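Nird-like protein (Hydrogenobacter thermophilus, PDB 4CH7) catalyses the decarboxylation of siroheme to 12,18-didecarboxysiroheme, probably through a monodecarboxylated intermediate, in the biosynthesis of heme d1. Local coordinates at residues A[19-24]-A[186-191]; A[60-65]-A[317-322]; A[115-120]-A[132-137]; A[235-240]-A[275-280]. All blocks are in the same frame, centred on the assembly; numbering follows the deposited sequence. Where two conformers were deposited one is given.

From the N terminus, residues 19-24 of the first helix-turn-helix (HTH) region meet 186-191 of the second, and contact 1 closes a long loop holding all of the first AsnC-like region. Contact 2 starts inside that loop at 60-65 and ends near the C terminus at 317-322, so the two cross. Contact 3, a short helix-to-strand closure, is nested in both. Contact 4 follows contact 1 in series and lies within the span of contact 2, pairing two strands of the second AsnC-like region. Asp-65 and Arg-136 bridge contacts 2 and 3, while Phe-276 packs on Leu-135 and Val-137, joining contacts 3 and 4 through one eight-stranded barrel.

Contact 1. Residues A[19-24]-A[186-191]; sequences VKEPFS and VERPFL
Pro-22 and Pro-189 meet tip to tip, CG to CG at 3.5 Å, where equivalent Pro-Phe sequences of the two helix-turn-helix (HTH) regions face each other. Each proline is followed by a phenylalanine with CG anti to the carbonyl carbon, and each ring comes close to a carbonyl oxygen of the other segment. Phe-23 presents its edge, CD2 lying 3.2 Å from Val-186 O, while CE2 of Phe-190 comes within 3.1 Å of Val-19 O. Beyond the prolines, Glu-21 and Glu-187 run side by side in the same direction, although CG of Glu-21 is anti to its carbonyl carbon (chi1 -57°) and CG of Glu-187 anti to its backbone N (chi1 171°). Their OE2 atoms come to 4.1 Å. The bent chain of Arg-188 passes CG of Glu-21 with its CD at 3.8 Å, but its NH2 is taken by a salt bridge to Glu-201. An alanine at Glu-21 would probably leave CD of Arg-188 without the CG it packs on and its guanidinium without a nearby opposite charge. Two waters join the backbones: one links Lys-20 O to Phe-190 N, the other links Glu-187 O to Phe-23 N, weakly at the second end. With no direct hydrogen bond between them, the segments are held largely by proline packing, ring-to-carbonyl contacts and the two water bridges, and the paired carboxylates would probably repel each other unless screened or partly protonated.

Contact 2. Residues A[60-65]-A[317-322]; sequences RLLGYD and IKYFSE
Leu-62 and Tyr-319 both hold CG anti to the carbonyl carbon (chi1 -63° for Tyr-319), which starts the two side chains toward each other beside an aromatic cluster of Tyr-64, Tyr-319 and Phe-320. The cluster joins the loop leading into barrel strand 65-71 to the one that follows barrel strand 303-314. Leu-62 covers one face of the Tyr-319 ring, its CD1 over the centre in a CH-pi contact 3.4 Å from the centroid. The opposite face of that ring receives CG1 of Ile-317, nearer the rim. Tyr-319 in turn directs its edge at a face of Tyr-64 in a T-shaped pair, the planes 78° apart, with CD1 of Tyr-319 3.6 Å from CE1 of Tyr-64. Phe-320 slides past Tyr-64 in the opposite direction, its CE1 also 3.6 Å from CE1 of Tyr-64, at an oblique angle between the rings. Helix 170-179 adds Val-176, which touches Leu-62, Tyr-319 and Phe-320. Tyr-319 lies about 10 Å, side chain to side chain, from His-93, which is inferred to be an active-site residue. An alanine at Tyr-64 would probably leave the edge of Tyr-319 without its aromatic face and the amide of Phe-320 without its acceptor. The polar tie between the segments is nearly straight: Phe-320 N donates to the hydroxyl OH of Tyr-64 at 2.9 Å, with 178° at the hydrogen.

Contact 3. Residues A[115-120]-A[132-137]; sequences ELEDVV and YLVLRV
Helix 116-126 packs on strand 132-139 as part of the alpha-beta layering of the first AsnC-like region, the helix on the outside of the barrel sheet. Leu-116, Glu-117 and Val-120 of the helix meet Tyr-132, Val-134 and Arg-136, alternate residues that face it from the strand and its continuation. The short segments run nearly antiparallel, 158° between their directions, with their axes 10.1 Å apart. Val-134 is central. Its CG1, anti to the backbone N, lies 3.6 Å from CD2 of Leu-116. In the conformer of Val-120 described here (a second was modelled), CG2 of that residue approaches CG2 of Val-134 and CE1 of Tyr-132. Neighbouring strand 65-71 adds Ala-67, which touches Leu-116, and Ile-69, which touches Val-120.

At the other end of the contact, Arg-136 is extended from CG to NE and brings its guanidinium end-on to Glu-117, whose chain bends at chi2 (76°) to meet it. NH1 donates to OE2 at 2.8 Å and NH2 to OE1 at 3.1 Å, with a weaker bond from NH2 to OE2. Both oxygens are met on the syn side, and the carboxylate and guanidinium planes are only 14° apart. CD2 of Leu-116 lies 3.6 Å from NH2, so an apolar group borders the salt bridge. NH2 also forms a salt bridge to Asp-65 OD2 of contact 2. Gripped by two carboxylates, the guanidinium is held against rotation, and the neighbouring negative charges probably keep it firmly protonated.

Contact 4. Residues A[235-240]-A[275-280]; sequences AMSVWE and LFAMMH
Val-238 lies alongside Phe-276, pointing the same way, its CG1 over the centre of the ring at 3.8 Å from the centroid, in a non-hydrogen-bonded pair of antiparallel strands of the barrel. Met-236, Met-278 and Met-279 are all selenomethionines. Met-236 crosses the same ring obliquely: its SE is 3.9 Å from CD2 of Phe-276, a Met-aromatic contact. Beside it Met-278 runs in the same direction, bent at chi2 and chi3, and its CE reaches CG of Met-236 at 3.6 Å. Met-236 is about 8 Å, side chain to side chain, from His-93, which is inferred to be an active-site residue.

On the other face of the sheet, against helix 284-297, Trp-239 and the extended Met-279 cross at about a right angle. CE of Met-279 touches the indole rim at CZ2, 3.6 Å away. Backbone bonds in both directions link Ala-235 with Met-279, Ser-237 with Ala-277 and Trp-239 with Leu-275. Tyr-303 stacks on the indole. Ser-237 holds OG between its own backbone N and carbonyl carbon (chi1 69°), unusually close to Ala-277 O, a bond whose exact length is doubtful. Close to the indole plane, Trp-239 NE1 donates to Ser-237 OG at 2.8 Å.

Contact 1. Residues A[19-24]-A[186-191]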
# COMPACT_ATOMS: atom_id res chain seq x y z
N VAL A 19 17.12 -0.02 -18.09
CA VAL A 19 17.90 -0.28 -19.28
C VAL A 19 17.39 -1.58 -19.88
O VAL A 19 16.55 -2.25 -19.27
CB VAL A 19 19.40 -0.39 -18.96
CG1 VAL A 19 19.90 0.87 -18.28
CG2 VAL A 19 19.67 -1.59 -18.08
N LYS A 20 17.89 -1.95 -21.05
CA LYS A 20 17.43 -3.16 -21.71
C LYS A 20 17.88 -4.42 -20.97
O LYS A 20 17.15 -5.41 -20.91
CB LYS A 20 17.90 -3.20 -23.16
CG LYS A 20 17.36 -2.07 -24.02
CD LYS A 20 17.83 -2.18 -25.45
CE LYS A 20 17.33 -1.02 -26.29
NZ LYS A 20 17.84 -1.08 -27.68
N GLU A 21 19.09 -4.38 -20.42
CA GLU A 21 19.64 -5.52 -19.68
C GLU A 21 20.08 -5.11 -18.28
O GLU A 21 21.27 -5.00 -18.01
CB GLU A 21 20.81 -6.14 -20.45
CG GLU A 21 20.46 -6.58 -21.87
CD GLU A 21 21.65 -7.14 -22.63
OE1 GLU A 21 22.67 -7.47 -21.99
OE2 GLU A 21 21.56 -7.26 -23.86
N PRO A 22 19.10 -4.91 -17.37
CA PRO A 22 19.38 -4.42 -16.02
C PRO A 22 20.11 -5.44 -15.16
O PRO A 22 20.86 -5.05 -14.27
CB PRO A 22 17.98 -4.16 -15.45
CG PRO A 22 17.08 -5.10 -16.20
CD PRO A 22 17.67 -5.17 -17.59
N PHE A 23 19.90 -6.73 -15.43
CA PHE A 23 20.56 -7.78 -14.67
C PHE A 23 22.00 -7.98 -15.13
O PHE A 23 22.83 -8.52 -14.39
CB PHE A 23 19.77 -9.08 -14.75
CG PHE A 23 18.40 -9.00 -14.13
CD1 PHE A 23 18.25 -8.70 -12.79
CD2 PHE A 23 17.27 -9.22 -14.90
CE1 PHE A 23 16.99 -8.62 -12.21
CE2 PHE A 23 16.00 -9.15 -14.34
CZ PHE A 23 15.87 -8.84 -12.99
N SER A 24 22.30 -7.56 -16.36
CA SER A 24 23.67 -7.54 -16.84
C SER A 24 24.45 -6.49 -16.05
O SER A 24 25.59 -6.72 -15.63
CB SER A 24 23.70 -7.21 -18.34
OG SER A 24 24.97 -7.48 -18.90
N VAL A 186 14.75 -12.37 -16.58
CA VAL A 186 15.36 -12.72 -17.86
C VAL A 186 16.36 -11.66 -18.28
O VAL A 186 16.47 -10.60 -17.65
CB VAL A 186 14.30 -12.90 -18.96
CG1 VAL A 186 13.46 -14.14 -18.71
CG2 VAL A 186 13.41 -11.67 -19.05
N GLU A 187 17.09 -11.94 -19.36
CA GLU A 187 18.11 -11.03 -19.87
C GLU A 187 17.49 -9.74 -20.40
O GLU A 187 18.07 -8.66 -20.27
CB GLU A 187 18.92 -11.73 -20.96
CG GLU A 187 19.86 -10.83 -21.74
CD GLU A 187 20.98 -11.61 -22.40
OE1 GLU A 187 21.57 -12.47 -21.72
OE2 GLU A 187 21.27 -11.36 -23.58
N ARG A 188 16.31 -9.86 -21.00
CA ARG A 188 15.62 -8.71 -21.58
C ARG A 188 14.21 -8.59 -21.02
O ARG A 188 13.24 -8.90 -21.71
CB ARG A 188 15.58 -8.84 -23.11
CG ARG A 188 16.95 -8.91 -23.76
CD ARG A 188 17.50 -7.53 -24.05
NE ARG A 188 16.76 -6.90 -25.15
CZ ARG A 188 17.05 -7.08 -26.43
NH1 ARG A 188 18.06 -7.86 -26.79
NH2 ARG A 188 16.33 -6.47 -27.37
N PRO A 189 14.10 -8.11 -19.77
CA PRO A 189 12.84 -8.12 -19.02
C PRO A 189 11.83 -7.05 -19.46
O PRO A 189 10.72 -7.03 -18.94
CB PRO A 189 13.28 -7.85 -17.58
CG PRO A 189 14.54 -7.04 -17.73
CD PRO A 189 15.21 -7.55 -18.97
N PHE A 190 12.22 -6.18 -20.39
CA PHE A 190 11.30 -5.17 -20.90
C PHE A 190 10.81 -5.53 -22.30
O PHE A 190 9.91 -4.89 -22.84
CB PHE A 190 11.98 -3.80 -20.95
CG PHE A 190 12.27 -3.23 -19.59
CD1 PHE A 190 11.27 -2.62 -18.85
CD2 PHE A 190 13.56 -3.27 -19.07
CE1 PHE A 190 11.53 -2.08 -17.60
CE2 PHE A 190 13.83 -2.74 -17.81
CZ PHE A 190 12.82 -2.14 -17.08
N LEU A 191 11.42 -6.57 -22.89
CA LEU A 191 11.15 -6.94 -24.28
C LEU A 191 9.71 -7.41 -24.53
O LEU A 191 9.03 -6.88 -25.40
CB LEU A 191 12.13 -8.00 -24.76
CG LEU A 191 11.97 -8.38 -26.24
CD1 LEU A 191 12.06 -7.14 -27.11
CD2 LEU A 191 13.00 -9.41 -26.66
O HOH W 1 14.68 -5.51 -21.82
O HOH W 2 19.76 -8.28 -17.97

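Contact 2. Residues A[60-65]-A[317-322]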
# COMPACT_ATOMS: atom_id res chain seq x y z
N ARG A 60 -1.38 7.88 -5.79
CA ARG A 60 -2.05 9.13 -6.15
C ARG A 60 -1.55 9.74 -7.46
O ARG A 60 -2.31 10.40 -8.17
CB ARG A 60 -1.98 10.16 -5.01
CG ARG A 60 -0.58 10.43 -4.47
CD ARG A 60 -0.58 11.63 -3.54
NE ARG A 60 -0.98 12.85 -4.23
CZ ARG A 60 -0.14 13.67 -4.85
NH1 ARG A 60 1.16 13.41 -4.86
NH2 ARG A 60 -0.60 14.76 -5.47
N LEU A 61 -0.29 9.50 -7.79
CA LEU A 61 0.28 10.00 -9.04
C LEU A 61 -0.27 9.21 -10.24
O LEU A 61 -0.21 9.68 -11.38
CB LEU A 61 1.81 9.98 -9.00
CG LEU A 61 2.39 11.03 -8.05
CD1 LEU A 61 3.89 10.91 -7.90
CD2 LEU A 61 2.00 12.42 -8.53
N LEU A 62 -0.80 8.03 -9.97
CA LEU A 62 -1.54 7.27 -10.98
C LEU A 62 -2.91 7.89 -11.18
O LEU A 62 -3.56 7.68 -12.21
CB LEU A 62 -1.69 5.80 -10.55
CG LEU A 62 -0.43 4.94 -10.52
CD1 LEU A 62 -0.72 3.54 -9.97
CD2 LEU A 62 0.19 4.84 -11.89
N GLY A 63 -3.36 8.65 -10.19
CA GLY A 63 -4.68 9.24 -10.23
C GLY A 63 -5.64 8.52 -9.31
O GLY A 63 -6.84 8.80 -9.30
N TYR A 64 -5.11 7.58 -8.53
CA TYR A 64 -5.92 6.86 -7.57
C TYR A 64 -6.11 7.68 -6.30
O TYR A 64 -5.14 8.17 -5.71
CB TYR A 64 -5.28 5.51 -7.22
CG TYR A 64 -5.74 4.37 -8.11
CD1 TYR A 64 -5.28 4.26 -9.41
CD2 TYR A 64 -6.61 3.41 -7.63
CE1 TYR A 64 -5.69 3.22 -10.23
CE2 TYR A 64 -7.03 2.36 -8.44
CZ TYR A 64 -6.57 2.27 -9.73
OH TYR A 64 -6.97 1.24 -10.54
N ASP A 65 -7.37 7.85 -5.90
CA ASP A 65 -7.66 8.40 -4.58
C ASP A 65 -7.77 7.23 -3.62
O ASP A 65 -8.58 6.32 -3.83
CB ASP A 65 -8.95 9.21 -4.59
CG ASP A 65 -9.08 10.10 -3.37
OD1 ASP A 65 -8.24 10.00 -2.46
OD2 ASP A 65 -10.04 10.91 -3.32
N ILE A 317 -3.72 -4.33 -4.65
CA ILE A 317 -4.57 -4.07 -5.80
C ILE A 317 -3.80 -4.12 -7.11
O ILE A 317 -2.61 -3.84 -7.16
CB ILE A 317 -5.24 -2.69 -5.67
CG1 ILE A 317 -4.17 -1.60 -5.51
CG2 ILE A 317 -6.19 -2.66 -4.49
CD1 ILE A 317 -4.74 -0.20 -5.48
N LYS A 318 -4.50 -4.51 -8.17
CA LYS A 318 -3.97 -4.36 -9.51
C LYS A 318 -4.55 -3.07 -10.06
O LYS A 318 -5.76 -2.84 -10.00
CB LYS A 318 -4.38 -5.54 -10.40
CG LYS A 318 -4.10 -6.90 -9.79
CD LYS A 318 -2.65 -7.05 -9.39
CE LYS A 318 -1.74 -7.17 -10.60
NZ LYS A 318 -0.33 -7.46 -10.22
N TYR A 319 -3.68 -2.21 -10.58
CA TYR A 319 -4.13 -0.92 -11.09
C TYR A 319 -4.75 -1.05 -12.47
O TYR A 319 -4.30 -1.87 -13.28
CB TYR A 319 -2.97 0.08 -11.12
CG TYR A 319 -2.40 0.41 -9.76
CD1 TYR A 319 -3.08 1.23 -8.87
CD2 TYR A 319 -1.17 -0.10 -9.36
CE1 TYR A 319 -2.56 1.53 -7.63
CE2 TYR A 319 -0.64 0.20 -8.12
CZ TYR A 319 -1.34 1.01 -7.26
OH TYR A 319 -0.82 1.31 -6.02
N PHE A 320 -5.79 -0.27 -12.73
CA PHE A 320 -6.38 -0.15 -14.05
C PHE A 320 -6.92 -1.46 -14.62
O PHE A 320 -6.93 -1.67 -15.83
CB PHE A 320 -5.39 0.50 -15.02
CG PHE A 320 -4.93 1.86 -14.58
CD1 PHE A 320 -5.84 2.82 -14.17
CD2 PHE A 320 -3.58 2.17 -14.57
CE1 PHE A 320 -5.42 4.07 -13.76
CE2 PHE A 320 -3.15 3.43 -14.17
CZ PHE A 320 -4.07 4.38 -13.76
N SER A 321 -7.36 -2.35 -13.73
CA SER A 321 -8.11 -3.52 -14.16
C SER A 321 -9.57 -3.11 -14.32
O SER A 321 -10.00 -2.12 -13.73
CB SER A 321 -7.98 -4.66 -13.14
OG SER A 321 -8.47 -4.27 -11.87
N GLU A 322 -10.32 -3.85 -15.12
CA GLU A 322 -11.70 -3.50 -15.41
C GLU A 322 -12.64 -3.97 -14.30
O GLU A 322 -13.82 -3.63 -14.29
CB GLU A 322 -12.13 -4.12 -16.74
CG GLU A 322 -11.30 -3.68 -17.92
CD GLU A 322 -11.40 -4.64 -19.09
OE1 GLU A 322 -11.84 -5.79 -18.87
OE2 GLU A 322 -11.06 -4.24 -20.22

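Contact 3. Residues A[115-120]-A[132-137]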
# COMPACT_ATOMS: atom_id res chain seq x y z
N GLU A 115 -16.10 9.37 -7.25
CA GLU A 115 -15.30 9.91 -6.16
C GLU A 115 -15.31 8.90 -5.03
O GLU A 115 -16.29 8.17 -4.86
CB GLU A 115 -15.86 11.25 -5.70
CG GLU A 115 -15.81 12.34 -6.76
CD GLU A 115 -16.55 13.59 -6.35
OE1 GLU A 115 -16.48 13.97 -5.17
OE2 GLU A 115 -17.21 14.19 -7.22
N LEU A 116 -14.22 8.85 -4.27
CA LEU A 116 -14.08 7.91 -3.17
C LEU A 116 -15.23 8.03 -2.17
O LEU A 116 -15.77 7.02 -1.71
CB LEU A 116 -12.73 8.11 -2.48
CG LEU A 116 -12.36 7.16 -1.34
CD1 LEU A 116 -10.91 6.73 -1.45
CD2 LEU A 116 -12.60 7.83 -0.00
N GLU A 117 -15.60 9.26 -1.85
CA GLU A 117 -16.69 9.54 -0.91
C GLU A 117 -18.03 8.98 -1.37
O GLU A 117 -18.86 8.58 -0.54
CB GLU A 117 -16.82 11.05 -0.68
CG GLU A 117 -15.91 11.61 0.40
CD GLU A 117 -14.46 11.74 -0.04
OE1 GLU A 117 -14.15 11.46 -1.22
OE2 GLU A 117 -13.63 12.13 0.80
N ASP A 118 -18.26 8.97 -2.68
CA ASP A 118 -19.48 8.40 -3.24
C ASP A 118 -19.46 6.88 -3.11
O ASP A 118 -20.45 6.27 -2.71
CB ASP A 118 -19.65 8.80 -4.71
CG ASP A 118 -19.93 10.28 -4.88
OD1 ASP A 118 -20.78 10.82 -4.14
OD2 ASP A 118 -19.31 10.91 -5.77
N VAL A 119 -18.32 6.29 -3.44
CA VAL A 119 -18.12 4.85 -3.34
C VAL A 119 -18.45 4.31 -1.95
O VAL A 119 -19.17 3.33 -1.81
CB VAL A 119 -16.68 4.45 -3.73
CG1 VAL A 119 -16.44 2.98 -3.49
CG2 VAL A 119 -16.40 4.81 -5.18
N VAL A 120 -17.92 4.97 -0.92
CA VAL A 120 -18.13 4.53 0.46
C VAL A 120 -19.57 4.78 0.92
O VAL A 120 -20.11 4.01 1.72
CB VAL A 120 -17.13 5.18 1.45
CG1 VAL A 120 -15.71 4.97 0.97
CG2 VAL A 120 -17.41 6.67 1.61
N TYR A 132 -19.57 6.03 9.50
CA TYR A 132 -18.29 5.63 8.92
C TYR A 132 -17.29 6.78 8.87
O TYR A 132 -17.66 7.95 8.98
CB TYR A 132 -18.47 5.00 7.54
CG TYR A 132 -19.11 5.90 6.50
CD1 TYR A 132 -18.34 6.75 5.71
CD2 TYR A 132 -20.48 5.89 6.30
CE1 TYR A 132 -18.92 7.56 4.76
CE2 TYR A 132 -21.07 6.70 5.35
CZ TYR A 132 -20.28 7.53 4.58
OH TYR A 132 -20.87 8.34 3.64
N LEU A 133 -16.02 6.43 8.71
CA LEU A 133 -14.95 7.42 8.65
C LEU A 133 -14.22 7.34 7.32
O LEU A 133 -14.02 6.25 6.78
CB LEU A 133 -13.97 7.22 9.80
CG LEU A 133 -14.53 7.32 11.21
CD1 LEU A 133 -13.45 7.03 12.24
CD2 LEU A 133 -15.15 8.68 11.45
N VAL A 134 -13.84 8.49 6.79
CA VAL A 134 -13.06 8.56 5.57
C VAL A 134 -11.78 9.34 5.85
O VAL A 134 -11.78 10.58 5.84
CB VAL A 134 -13.85 9.19 4.41
CG1 VAL A 134 -12.97 9.37 3.19
CG2 VAL A 134 -15.05 8.32 4.06
N LEU A 135 -10.71 8.61 6.14
CA LEU A 135 -9.45 9.22 6.57
C LEU A 135 -8.36 9.06 5.51
O LEU A 135 -8.05 7.94 5.10
CB LEU A 135 -8.99 8.60 7.89
CG LEU A 135 -10.05 8.47 8.98
CD1 LEU A 135 -9.48 7.81 10.22
CD2 LEU A 135 -10.64 9.82 9.32
N ARG A 136 -7.79 10.18 5.08
CA ARG A 136 -6.67 10.13 4.15
C ARG A 136 -5.35 10.34 4.88
O ARG A 136 -5.07 11.42 5.39
CB ARG A 136 -6.85 11.17 3.04
CG ARG A 136 -7.88 10.76 2.00
CD ARG A 136 -8.06 11.81 0.93
NE ARG A 136 -9.01 11.37 -0.09
CZ ARG A 136 -10.33 11.46 0.05
NH1 ARG A 136 -10.85 11.97 1.16
NH2 ARG A 136 -11.13 11.04 -0.91
N VAL A 137 -4.55 9.28 4.92
CA VAL A 137 -3.28 9.31 5.63
C VAL A 137 -2.10 9.39 4.67
O VAL A 137 -2.21 9.01 3.50
CB VAL A 137 -3.12 8.07 6.54
CG1 VAL A 137 -4.24 8.02 7.56
CG2 VAL A 137 -3.11 6.80 5.71

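Contact 4. Residues A[235-240]-A[275-280]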
# COMPACT_ATOMS: atom_id res chain seq x y z
N ALA A 235 -1.55 -3.78 16.49
CA ALA A 235 -2.47 -2.67 16.75
C ALA A 235 -2.11 -1.45 15.94
O ALA A 235 -0.93 -1.13 15.76
CB ALA A 235 -2.49 -2.33 18.23
N MSE A 236 -3.14 -0.78 15.44
CA MSE A 236 -2.98 0.57 14.91
C MSE A 236 -3.12 1.51 16.10
O MSE A 236 -4.21 1.66 16.66
CB MSE A 236 -4.05 0.87 13.86
CG MSE A 236 -4.28 2.35 13.60
SE MSE A 236 -5.67 2.63 12.27
CE MSE A 236 -4.84 1.69 10.79
N SER A 237 -2.01 2.12 16.51
CA SER A 237 -2.06 3.12 17.57
C SER A 237 -2.35 4.47 16.93
O SER A 237 -1.70 4.86 15.96
CB SER A 237 -0.75 3.16 18.34
OG SER A 237 0.30 3.68 17.55
N VAL A 238 -3.35 5.17 17.46
CA VAL A 238 -3.69 6.49 16.94
C VAL A 238 -3.45 7.56 18.00
O VAL A 238 -3.77 7.36 19.17
CB VAL A 238 -5.13 6.55 16.40
CG1 VAL A 238 -5.28 5.61 15.21
CG2 VAL A 238 -6.13 6.19 17.49
N TRP A 239 -2.86 8.68 17.60
CA TRP A 239 -2.44 9.70 18.55
C TRP A 239 -2.90 11.09 18.14
O TRP A 239 -2.91 11.43 16.95
CB TRP A 239 -0.91 9.68 18.68
CG TRP A 239 -0.36 8.32 18.99
CD1 TRP A 239 -0.16 7.30 18.11
CD2 TRP A 239 0.07 7.84 20.27
NE1 TRP A 239 0.36 6.21 18.77
CE2 TRP A 239 0.51 6.52 20.09
CE3 TRP A 239 0.13 8.41 21.55
CZ2 TRP A 239 1.01 5.75 21.15
CZ3 TRP A 239 0.61 7.64 22.59
CH2 TRP A 239 1.04 6.33 22.39
N GLU A 240 -3.28 11.90 19.13
CA GLU A 240 -3.52 13.31 18.89
C GLU A 240 -2.27 14.09 19.28
O GLU A 240 -1.91 14.16 20.46
CB GLU A 240 -4.73 13.81 19.67
CG GLU A 240 -5.05 15.28 19.43
CD GLU A 240 -6.30 15.73 20.15
OE1 GLU A 240 -7.20 14.89 20.34
OE2 GLU A 240 -6.38 16.92 20.52
N LEU A 275 -1.91 11.30 14.23
CA LEU A 275 -0.74 10.43 14.08
C LEU A 275 -1.09 8.96 14.24
O LEU A 275 -1.63 8.54 15.27
CB LEU A 275 0.37 10.82 15.06
CG LEU A 275 1.66 10.00 14.97
CD1 LEU A 275 2.20 9.99 13.56
CD2 LEU A 275 2.71 10.53 15.92
N PHE A 276 -0.79 8.18 13.20
CA PHE A 276 -1.03 6.74 13.22
C PHE A 276 0.31 6.02 13.30
O PHE A 276 1.26 6.38 12.60
CB PHE A 276 -1.77 6.29 11.95
CG PHE A 276 -3.22 6.74 11.88
CD1 PHE A 276 -3.66 7.88 12.54
CD2 PHE A 276 -4.13 6.00 11.14
CE1 PHE A 276 -4.98 8.29 12.47
CE2 PHE A 276 -5.46 6.40 11.07
CZ PHE A 276 -5.89 7.54 11.73
N ALA A 277 0.39 5.01 14.16
CA ALA A 277 1.61 4.22 14.28
C ALA A 277 1.29 2.74 14.46
O ALA A 277 0.78 2.34 15.50
CB ALA A 277 2.47 4.72 15.43
N MSE A 278 1.61 1.95 13.45
CA MSE A 278 1.37 0.51 13.51
C MSE A 278 2.27 -0.12 14.56
O MSE A 278 3.49 -0.06 14.46
CB MSE A 278 1.62 -0.15 12.15
CG MSE A 278 0.80 0.42 11.00
SE MSE A 278 -1.11 0.51 11.37
CE MSE A 278 -1.22 2.41 11.79
N MSE A 279 1.65 -0.72 15.57
CA MSE A 279 2.41 -1.42 16.60
C MSE A 279 2.20 -2.92 16.49
O MSE A 279 1.18 -3.40 15.98
CB MSE A 279 2.02 -0.94 18.00
CG MSE A 279 2.55 0.44 18.37
SE MSE A 279 1.82 1.08 20.05
CE MSE A 279 2.72 2.78 20.17
N HIS A 280 3.20 -3.67 16.95
CA HIS A 280 3.09 -5.12 17.04
C HIS A 280 3.86 -5.58 18.26
O HIS A 280 4.79 -4.91 18.71
CB HIS A 280 3.64 -5.80 15.78
CG HIS A 280 5.04 -5.41 15.43
ND1 HIS A 280 5.37 -4.75 14.27
CD2 HIS A 280 6.21 -5.59 16.10
CE1 HIS A 280 6.67 -4.54 14.23
NE2 HIS A 280 7.20 -5.04 15.33